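Local coordinates for octopine dehydrogenase (Pecten maximus, PDB 3C7A), which catalyses the NADH-dependent reductive condensation of L-arginine with pyruvate to form D-octopine, the reverse of octopine dehydrogenation, at residues Ala243-Leu246 and Thr247-Asn251; Val272-Ile275 and Tyr276-Tyr279; Leu326-Asp329 and Ile330-Met334. One frame throughout, in Å; residues are numbered along the deposited sequence.

Interaction 1: Ala243-Leu246 and Thr247-Asn251; sequences ADML and TACSN
Ala243-Leu246 and Thr247-Asn251 are consecutive turns of helix 240-263, and their backbones meet by i to i+4 hydrogen bonds. Ala248 N reaches Asp244 O at 3.3 Å, Cys249 N reaches Met245 O at 3.2 Å with an N-H...O angle of 154°, and Ser250 N reaches Leu246 O at 3.2 Å. The first bond of the series is weak, with Thr247 N 3.4 Å from Ala243 O. The same carbonyl has a second polar neighbour, since Thr247 OG1 lies 3.2 Å from Ala243 O. A chi1 of -55° sets this hydroxyl beside the residue's own backbone N, leaning back over the preceding turn. On another flank, Cys249 turns its thiol back along the helix (chi1 -73°), bringing SG to 3.6 Å from Met245 O and 4.3 Å from Met245 SD. The two sulfurs thus meet at loose apolar range. Ala248 contributes only a methyl group, whose CB is 3.7 Å from Asp244 O. Met245, Ala248 and Cys249 all touch side chains of helix 349-362, among them Lys353 and Ser350, while Leu246 and Cys249 both pack on Phe210. Regular i to i+4 bonding with i to i+4 side-chain contacts is characteristic of an alpha-helix, here helix 240-263 within the alpha-helical domain of the opine dehydrogenases.

Interaction 2: Val272-Ile275 and Tyr276-Tyr279; sequences VKDI and YQWY
Ile275, Gln277 and Lys273 contribute most of the surface buried where the chain enters helix 275-282, with Asp274 at the N-cap position but making no side-chain capping bond. The first helical turn closes through the backbone: Trp278 N donates to Asp274 O at 3.2 Å, and Tyr279 N to Ile275 O at 3.2 Å. Ile275 sends CG1 anti to its backbone N (chi1 -168°), which lays this branch alongside Tyr279, with CG1 3.9 Å from Tyr279 CE2. The two side chains point the same way, and Tyr279 CD2 also comes to 3.3 Å from Ile275 O, which lies at the ring edge. Without the ring, as with an alanine at Tyr279, Ile275 CG1 would probably lose its flat neighbour and Tyr303 the weak hydrogen bond to its hydroxyl. Lys273 and Gln277 cross at about a right angle, Lys273 CD lying 3.7 Å from Gln277 NE2. Beyond the crossing, Glu281 receives both polar ends, by a long, weak ion pair from Lys273 NZ and a weak hydrogen bond from Gln277 NE2. Two waters lie between Asp274 OD2 and Gln277 OE1; one is 2.8 Å from Gln277 OE1, and the other is 2.8 Å from Asp274 OD2.

Interaction 3: Leu326-Asp329 and Ile330-Met334; sequences LTED and IPMGM
The start of helix 330-344 departs from regular alpha geometry through a wider pi-type turn, in which Asp329 O pairs with Met334 N, five residues on, rather than with Gly333 N. This bond is 3.1 Å long and nearly straight, with an N-H...O angle of 162°. Gly333 presents its CA to the same carbonyl instead, a CA-H...O contact of 3.4 Å between Gly333 CA and Asp329 O. The bonds leading into the wide turn keep the i to i+4 spacing: Met332 N donates to Glu328 O at 3.2 Å, while Ile330 N reaches Leu326 O only weakly at 3.4 Å. Between these two donors sits Pro331, which has no N-H to offer Thr327 O; its ring carbon CG lies 3.4 Å from Thr327 O. Ile330 swings CG1 beside its own N (chi1 -59°), which holds that branch 3.4 Å from Leu326 O. Its approach to the Leu326 side chain is looser, at 4.5 Å between Ile330 CG1 and Leu326 CD2. Outside partners place this helix start beside the active site: the Asp329 side chain touches the active-site His212, and that of Glu328 touches the substrate-binding Gln118. The loop leading into a proline-containing pi-type turn thus places two acidic side chains at the edge of the octopine dehydrogenase active site.

Overall arrangement
All three contacts are local ones within the alpha-helical domain, in series along the chain. Interactions 1 and 2 have centres 11 Å apart and touch directly: Ser250 OG lies 3.4 Å from Ile275 N, a weak hydrogen bond joining helix 240-263 to the start of helix 275-282. Interaction 3 stands apart, its centre 19 Å from that of interaction 1 and 22 Å from that of interaction 2. Helix 349-362 nevertheless relates it to interaction 1, because Cys249 and Met334 both touch Asn351. Around the active site, Lys273 of interaction 2 touches the arginine-binding Met206, while Glu328 of interaction 3 lies about 5 Å from the bound NAD.

Interaction 1: Ala243-Leu246 and Thr247-Asn251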
loop_
_atom_site.group_PDB
_atom_site.type_symbol
_atom_site.label_atom_id
_atom_site.label_comp_id
_atom_site.label_asym_id
_atom_site.label_seq_id
_atom_site.Cartn_x
_atom_site.Cartn_y
_atom_site.Cartn_z
ATOM N N ALA A 243 20.127 -4.285 -13.437
ATOM C CA ALA A 243 20.383 -2.956 -12.873
ATOM C C ALA A 243 20.085 -1.825 -13.867
ATOM O O ALA A 243 19.593 -0.764 -13.475
ATOM C CB ALA A 243 21.816 -2.858 -12.361
ATOM N N ASP A 244 20.381 -2.064 -15.145
ATOM C CA ASP A 244 20.086 -1.105 -16.214
ATOM C C ASP A 244 18.585 -1.008 -16.509
ATOM O O ASP A 244 18.100 0.040 -16.943
ATOM C CB ASP A 244 20.854 -1.463 -17.495
ATOM C CG ASP A 244 22.360 -1.250 -17.366
ATOM O OD1 ASP A 244 22.804 -0.538 -16.438
ATOM O OD2 ASP A 244 23.106 -1.797 -18.206
ATOM N N MET A 245 17.865 -2.105 -16.277
ATOM C CA MET A 245 16.407 -2.144 -16.420
ATOM C C MET A 245 15.722 -1.260 -15.373
ATOM O O MET A 245 14.752 -0.559 -15.682
ATOM C CB MET A 245 15.902 -3.591 -16.326
ATOM C CG MET A 245 14.381 -3.752 -16.272
ATOM S SD MET A 245 13.540 -3.325 -17.807
ATOM C CE MET A 245 13.748 -4.840 -18.742
ATOM N N LEU A 246 16.236 -1.296 -14.144
ATOM C CA LEU A 246 15.696 -0.498 -13.039
ATOM C C LEU A 246 15.881 1.008 -13.255
ATOM O O LEU A 246 14.997 1.801 -12.915
ATOM C CB LEU A 246 16.315 -0.933 -11.701
ATOM C CG LEU A 246 15.973 -2.327 -11.156
ATOM C CD1 LEU A 246 16.973 -2.755 -10.088
ATOM C CD2 LEU A 246 14.542 -2.397 -10.614
ATOM N N THR A 247 17.027 1.391 -13.822
ATOM C CA THR A 247 17.332 2.796 -14.125
ATOM C C THR A 247 16.391 3.363 -15.197
ATOM O O THR A 247 15.936 4.505 -15.089
ATOM C CB THR A 247 18.815 2.978 -14.557
ATOM O OG1 THR A 247 19.681 2.448 -13.545
ATOM C CG2 THR A 247 19.155 4.451 -14.771
ATOM N N ALA A 248 16.097 2.554 -16.215
ATOM C CA ALA A 248 15.223 2.956 -17.319
ATOM C C ALA A 248 13.769 3.171 -16.886
ATOM O O ALA A 248 13.103 4.090 -17.372
ATOM C CB ALA A 248 15.299 1.944 -18.455
ATOM N N CYS A 249 13.286 2.322 -15.979
ATOM C CA CYS A 249 11.923 2.433 -15.446
ATOM C C CYS A 249 11.765 3.642 -14.514
ATOM O O CYS A 249 10.692 4.248 -14.454
ATOM C CB CYS A 249 11.510 1.142 -14.730
ATOM S SG CYS A 249 11.162 -0.274 -15.823
ATOM N N SER A 250 12.838 3.980 -13.797
ATOM C CA SER A 250 12.876 5.158 -12.923
ATOM C C SER A 250 12.871 6.472 -13.714
ATOM O O SER A 250 12.242 7.451 -13.296
ATOM C CB SER A 250 14.100 5.101 -12.002
ATOM O OG SER A 250 14.188 6.258 -11.184
ATOM N N ASN A 251 13.579 6.489 -14.844
ATOM C CA ASN A 251 13.601 7.647 -15.740
ATOM C C ASN A 251 12.226 7.946 -16.350
ATOM O O ASN A 251 11.876 9.110 -16.566
ATOM C CB ASN A 251 14.647 7.459 -16.849
ATOM C CG ASN A 251 16.079 7.697 -16.368
ATOM O OD1 ASN A 251 16.312 8.238 -15.284
ATOM N ND2 ASN A 251 17.046 7.297 -17.186
#

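Interaction 2: Val272-Ile275 and Tyr276-Tyr279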
loop_
_atom_site.group_PDB
_atom_site.type_symbol
_atom_site.label_atom_id
_atom_site.label_comp_id
_atom_site.label_asym_id
_atom_site.label_seq_id
_atom_site.Cartn_x
_atom_site.Cartn_y
_atom_site.Cartn_z
ATOM N N VAL A 272 9.370 14.171 -6.445
ATOM C CA VAL A 272 9.635 12.953 -7.203
ATOM C C VAL A 272 11.131 12.838 -7.639
ATOM O O VAL A 272 11.615 13.673 -8.354
ATOM C CB VAL A 272 8.680 12.798 -8.448
ATOM C CG1 VAL A 272 9.059 11.600 -9.326
ATOM C CG2 VAL A 272 7.181 12.745 -8.073
ATOM N N LYS A 273 11.798 11.776 -7.187
ATOM C CA LYS A 273 13.264 11.565 -7.325
ATOM C C LYS A 273 13.844 10.247 -7.955
ATOM O O LYS A 273 13.166 9.255 -8.047
ATOM C CB LYS A 273 13.992 11.898 -6.037
ATOM C CG LYS A 273 13.712 11.004 -4.858
ATOM C CD LYS A 273 14.329 11.558 -3.545
ATOM C CE LYS A 273 13.423 12.426 -2.775
ATOM N NZ LYS A 273 13.811 12.785 -1.440
ATOM N N ASP A 274 15.108 10.279 -8.384
ATOM C CA ASP A 274 15.774 9.068 -8.882
ATOM C C ASP A 274 15.846 7.999 -7.787
ATOM O O ASP A 274 16.006 8.323 -6.605
ATOM C CB ASP A 274 17.202 9.387 -9.355
ATOM C CG ASP A 274 17.246 10.420 -10.474
ATOM O OD1 ASP A 274 16.763 10.130 -11.588
ATOM O OD2 ASP A 274 17.791 11.521 -10.243
ATOM N N ILE A 275 15.738 6.732 -8.187
ATOM C CA ILE A 275 15.827 5.601 -7.250
ATOM C C ILE A 275 17.229 5.447 -6.628
ATOM O O ILE A 275 17.357 5.012 -5.481
ATOM C CB ILE A 275 15.310 4.262 -7.888
ATOM C CG1 ILE A 275 15.123 3.175 -6.818
ATOM C CG2 ILE A 275 16.208 3.802 -9.053
ATOM C CD1 ILE A 275 14.197 2.033 -7.226
ATOM N N TYR A 276 18.266 5.821 -7.382
ATOM C CA TYR A 276 19.650 5.813 -6.888
ATOM C C TYR A 276 19.851 6.838 -5.767
ATOM O O TYR A 276 20.562 6.571 -4.794
ATOM C CB TYR A 276 20.634 6.056 -8.044
ATOM C CG TYR A 276 22.096 6.195 -7.642
ATOM C CD1 TYR A 276 22.848 5.083 -7.256
ATOM C CD2 TYR A 276 22.730 7.439 -7.671
ATOM C CE1 TYR A 276 24.193 5.208 -6.895
ATOM C CE2 TYR A 276 24.073 7.576 -7.314
ATOM C CZ TYR A 276 24.798 6.457 -6.928
ATOM O OH TYR A 276 26.123 6.591 -6.575
ATOM N N GLN A 277 19.214 8.002 -5.911
ATOM C CA GLN A 277 19.224 9.049 -4.886
ATOM C C GLN A 277 18.516 8.587 -3.606
ATOM O O GLN A 277 18.961 8.903 -2.499
ATOM C CB GLN A 277 18.576 10.333 -5.424
ATOM C CG GLN A 277 18.764 11.565 -4.536
ATOM C CD GLN A 277 17.998 12.787 -5.028
ATOM O OE1 GLN A 277 17.920 13.048 -6.230
ATOM N NE2 GLN A 277 17.438 13.549 -4.094
ATOM N N TRP A 278 17.427 7.834 -3.773
ATOM C CA TRP A 278 16.646 7.298 -2.651
ATOM C C TRP A 278 17.436 6.301 -1.794
ATOM O O TRP A 278 17.369 6.352 -0.564
ATOM C CB TRP A 278 15.341 6.661 -3.155
ATOM C CG TRP A 278 14.463 6.105 -2.060
ATOM C CD1 TRP A 278 13.594 6.805 -1.272
ATOM C CD2 TRP A 278 14.376 4.737 -1.634
ATOM N NE1 TRP A 278 12.972 5.960 -0.383
ATOM C CE2 TRP A 278 13.432 4.685 -0.584
ATOM C CE3 TRP A 278 15.003 3.549 -2.039
ATOM C CZ2 TRP A 278 13.100 3.492 0.070
ATOM C CZ3 TRP A 278 14.671 2.362 -1.389
ATOM C CH2 TRP A 278 13.727 2.345 -0.346
ATOM N N TYR A 279 18.178 5.406 -2.448
ATOM C CA TYR A 279 18.975 4.384 -1.758
ATOM C C TYR A 279 20.073 4.960 -0.859
ATOM O O TYR A 279 20.283 4.474 0.255
ATOM C CB TYR A 279 19.584 3.394 -2.761
ATOM C CG TYR A 279 18.748 2.151 -2.995
ATOM C CD1 TYR A 279 18.825 1.063 -2.123
ATOM C CD2 TYR A 279 17.887 2.059 -4.088
ATOM C CE1 TYR A 279 18.060 -0.086 -2.332
ATOM C CE2 TYR A 279 17.116 0.915 -4.306
ATOM C CZ TYR A 279 17.209 -0.152 -3.425
ATOM O OH TYR A 279 16.452 -1.284 -3.635
HETATM O O HOH W 1 16.184 13.362 -8.412
HETATM O O HOH W 2 19.617 13.026 -8.838
#

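Interaction 3: Leu326-Asp329 and Ile330-Met334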
loop_
_atom_site.group_PDB
_atom_site.type_symbol
_atom_site.label_atom_id
_atom_site.label_comp_id
_atom_site.label_asym_id
_atom_site.label_seq_id
_atom_site.Cartn_x
_atom_site.Cartn_y
_atom_site.Cartn_z
ATOM N N LEU A 326 2.901 -10.842 -7.757
ATOM C CA LEU A 326 2.321 -10.426 -9.036
ATOM C C LEU A 326 0.806 -10.207 -8.973
ATOM O O LEU A 326 0.273 -9.355 -9.685
ATOM C CB LEU A 326 2.664 -11.431 -10.145
ATOM C CG LEU A 326 4.136 -11.676 -10.518
ATOM C CD1 LEU A 326 4.255 -12.865 -11.463
ATOM C CD2 LEU A 326 4.794 -10.439 -11.129
ATOM N N THR A 327 0.123 -10.973 -8.121
ATOM C CA THR A 327 -1.342 -10.906 -8.014
ATOM C C THR A 327 -1.860 -9.618 -7.355
ATOM O O THR A 327 -3.042 -9.284 -7.482
ATOM C CB THR A 327 -1.937 -12.149 -7.296
ATOM O OG1 THR A 327 -1.353 -12.289 -5.996
ATOM C CG2 THR A 327 -1.683 -13.418 -8.105
ATOM N N GLU A 328 -0.974 -8.905 -6.658
ATOM C CA GLU A 328 -1.303 -7.612 -6.050
ATOM C C GLU A 328 -0.603 -6.441 -6.753
ATOM O O GLU A 328 -1.241 -5.438 -7.073
ATOM C CB GLU A 328 -0.975 -7.609 -4.549
ATOM C CG GLU A 328 -2.025 -8.283 -3.661
ATOM C CD GLU A 328 -2.963 -7.293 -2.976
ATOM O OE1 GLU A 328 -2.492 -6.504 -2.128
ATOM O OE2 GLU A 328 -4.179 -7.318 -3.270
ATOM N N ASP A 329 0.700 -6.582 -7.002
ATOM C CA ASP A 329 1.526 -5.493 -7.551
ATOM C C ASP A 329 1.202 -5.076 -8.994
ATOM O O ASP A 329 1.561 -3.972 -9.411
ATOM C CB ASP A 329 3.021 -5.825 -7.423
ATOM C CG ASP A 329 3.522 -5.776 -5.983
ATOM O OD1 ASP A 329 2.718 -5.504 -5.065
ATOM O OD2 ASP A 329 4.732 -6.011 -5.769
ATOM N N ILE A 330 0.535 -5.949 -9.749
ATOM C CA ILE A 330 0.141 -5.626 -11.127
ATOM C C ILE A 330 -1.215 -4.886 -11.204
ATOM O O ILE A 330 -1.243 -3.724 -11.615
ATOM C CB ILE A 330 0.199 -6.869 -12.088
ATOM C CG1 ILE A 330 1.614 -7.475 -12.143
ATOM C CG2 ILE A 330 -0.325 -6.520 -13.492
ATOM C CD1 ILE A 330 2.704 -6.574 -12.741
ATOM N N PRO A 331 -2.334 -5.541 -10.802
ATOM C CA PRO A 331 -3.637 -4.863 -10.930
ATOM C C PRO A 331 -3.848 -3.682 -9.973
ATOM O O PRO A 331 -4.634 -2.778 -10.276
ATOM C CB PRO A 331 -4.647 -5.979 -10.635
ATOM C CG PRO A 331 -3.910 -6.941 -9.778
ATOM C CD PRO A 331 -2.479 -6.897 -10.234
ATOM N N MET A 332 -3.253 -3.721 -8.788
ATOM C CA MET A 332 -3.285 -2.654 -7.771
ATOM C C MET A 332 -2.041 -1.681 -7.715
ATOM O O MET A 332 -1.884 -0.968 -6.736
ATOM C CB MET A 332 -3.523 -3.236 -6.370
ATOM C CG MET A 332 -4.614 -4.289 -6.214
ATOM S SD MET A 332 -6.254 -3.660 -6.245
ATOM C CE MET A 332 -6.612 -3.943 -7.826
ATOM N N GLY A 333 -1.226 -1.697 -8.786
ATOM C CA GLY A 333 0.045 -1.010 -8.937
ATOM C C GLY A 333 0.488 -0.543 -10.356
ATOM O O GLY A 333 0.136 0.519 -10.799
ATOM N N MET A 334 1.238 -1.366 -11.055
ATOM C CA MET A 334 1.674 -1.091 -12.448
ATOM C C MET A 334 0.540 -0.622 -13.445
ATOM O O MET A 334 0.738 0.320 -14.165
ATOM C CB MET A 334 2.551 -2.238 -13.049
ATOM C CG MET A 334 3.971 -2.560 -12.477
ATOM S SD MET A 334 5.165 -3.536 -13.506
ATOM C CE MET A 334 5.598 -2.317 -14.709
#